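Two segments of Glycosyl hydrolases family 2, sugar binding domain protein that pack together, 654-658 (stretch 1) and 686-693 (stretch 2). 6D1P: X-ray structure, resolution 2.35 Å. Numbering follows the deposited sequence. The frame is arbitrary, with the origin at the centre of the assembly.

Stretch 1 654-658: LFVNG
Stretch 2 686-693: NNKITATG

Strand 654-656 runs antiparallel to strand 686-693 (163°, axes 4.6 Å apart at closest), pairing Leu 654 with Ala 691, Phe 655 with Thr 690 and Val 656 with Ile 689 (CA-CA 4.4, 5.0 and 4.6 Å). Backbone angles are extended (phi -76 to -143°, psi 119 to 161°). Phe 655 N donates to Thr 690 O (2.6 Å) and Thr 690 N to Phe 655 O (2.7 Å).

Leu 654, Val 656, Ile 689 and Ala 691 share one buried, apolar face. Leu 654 (chi1 t, chi2 p) brings CD1 to 3.9 Å from Ile 689 CG2 and 4.2 Å from Ala 691 CB; Val 656 (t) sets CG2 4.2 Å from CG1 of Ile 689 (chi1 m, chi2 139°, between wells).

On the other face, Phe 655 CB lies 3.1 Å from OG1 of Thr 690 (p). Chi1 m (chi2 -96°) lays the Phe 655 ring out toward Thr 692 (m), whose OG1 meets its edge, 3.8 Å from Phe 655 CE2.

Asn 657 leaves the strand at phi/psi 52/42, yet its N donates to Lys 688 O (2.8 Å). The m rotamer of Asn 657 (chi2 -27°) returns the amide to the strand: its OD1 accepts from Lys 688 N (2.9 Å), standing in for a backbone carbonyl, and its ND2 donates to Asn 687 OD1 (m, chi2 -100°) at 3.2 Å. Lys 688 (t, t, 123°, t) leads away. Gly 658 follows at 83/-19.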

# COMPACT_ATOMS: atom_id res chain seq x y z
N LEU A 654 37.58 40.80 -0.07
CA LEU A 654 36.35 40.78 -0.82
C LEU A 654 36.45 41.76 -1.98
O LEU A 654 37.01 42.85 -1.83
CB LEU A 654 35.16 41.15 0.07
CG LEU A 654 33.80 40.89 -0.56
CD1 LEU A 654 33.54 39.39 -0.64
CD2 LEU A 654 32.69 41.61 0.19
N PHE A 655 35.91 41.37 -3.13
CA PHE A 655 35.80 42.26 -4.27
C PHE A 655 34.36 42.26 -4.73
O PHE A 655 33.74 41.20 -4.85
CB PHE A 655 36.70 41.82 -5.44
CG PHE A 655 38.13 41.57 -5.06
CD1 PHE A 655 39.09 42.56 -5.23
CD2 PHE A 655 38.54 40.33 -4.60
CE1 PHE A 655 40.42 42.33 -4.91
CE2 PHE A 655 39.87 40.09 -4.27
CZ PHE A 655 40.81 41.09 -4.43
N VAL A 656 33.83 43.46 -4.98
CA VAL A 656 32.48 43.63 -5.50
C VAL A 656 32.58 44.40 -6.82
O VAL A 656 33.09 45.53 -6.85
CB VAL A 656 31.58 44.36 -4.49
CG1 VAL A 656 30.17 44.50 -5.05
CG2 VAL A 656 31.58 43.59 -3.19
N ASN A 657 32.12 43.77 -7.91
CA ASN A 657 32.13 44.38 -9.24
C ASN A 657 33.52 44.90 -9.61
O ASN A 657 33.68 45.99 -10.16
CB ASN A 657 31.07 45.48 -9.34
CG ASN A 657 29.65 44.93 -9.35
OD1 ASN A 657 29.42 43.79 -9.77
ND2 ASN A 657 28.69 45.74 -8.90
N GLY A 658 34.55 44.11 -9.29
CA GLY A 658 35.93 44.48 -9.53
C GLY A 658 36.58 45.36 -8.47
O GLY A 658 37.81 45.41 -8.40
N ASN A 686 22.52 42.53 -12.15
CA ASN A 686 23.51 41.53 -11.73
C ASN A 686 24.65 42.19 -10.98
O ASN A 686 24.98 43.37 -11.20
CB ASN A 686 24.06 40.78 -12.94
CG ASN A 686 24.64 39.42 -12.56
OD1 ASN A 686 24.17 38.74 -11.63
ND2 ASN A 686 25.67 39.00 -13.30
N ASN A 687 25.26 41.43 -10.08
CA ASN A 687 26.43 41.87 -9.34
C ASN A 687 27.40 40.71 -9.22
O ASN A 687 26.98 39.57 -8.94
CB ASN A 687 26.05 42.37 -7.94
CG ASN A 687 25.29 43.66 -7.97
OD1 ASN A 687 25.85 44.73 -7.76
ND2 ASN A 687 23.99 43.58 -8.24
N LYS A 688 28.68 40.98 -9.45
CA LYS A 688 29.72 39.98 -9.24
C LYS A 688 30.40 40.24 -7.91
O LYS A 688 30.77 41.38 -7.61
CB LYS A 688 30.73 39.98 -10.39
CG LYS A 688 31.64 38.77 -10.39
CD LYS A 688 32.37 38.66 -11.72
CE LYS A 688 33.88 38.64 -11.52
NZ LYS A 688 34.62 39.01 -12.79
N ILE A 689 30.53 39.20 -7.10
CA ILE A 689 31.13 39.28 -5.78
C ILE A 689 32.18 38.19 -5.71
O ILE A 689 31.86 37.01 -5.92
CB ILE A 689 30.10 39.11 -4.65
CG1 ILE A 689 29.25 40.38 -4.52
CG2 ILE A 689 30.79 38.80 -3.33
CD1 ILE A 689 27.79 40.11 -4.27
N THR A 690 33.42 38.57 -5.48
CA THR A 690 34.49 37.59 -5.38
C THR A 690 35.23 37.79 -4.07
O THR A 690 35.18 38.85 -3.45
CB THR A 690 35.47 37.70 -6.54
OG1 THR A 690 36.13 38.97 -6.46
CG2 THR A 690 34.74 37.58 -7.87
N ALA A 691 35.95 36.75 -3.69
CA ALA A 691 36.74 36.74 -2.47
C ALA A 691 38.03 36.00 -2.71
O ALA A 691 38.07 35.00 -3.43
CB ALA A 691 35.98 36.08 -1.30
N THR A 692 39.09 36.49 -2.07
CA THR A 692 40.36 35.78 -2.04
C THR A 692 40.82 35.68 -0.59
O THR A 692 40.85 36.67 0.14
CB THR A 692 41.40 36.48 -2.92
OG1 THR A 692 40.94 36.49 -4.27
CG2 THR A 692 42.73 35.74 -2.85
N GLY A 693 41.14 34.47 -0.18
CA GLY A 693 41.66 34.21 1.14
C GLY A 693 43.12 33.85 1.00
O GLY A 693 43.53 33.24 0.00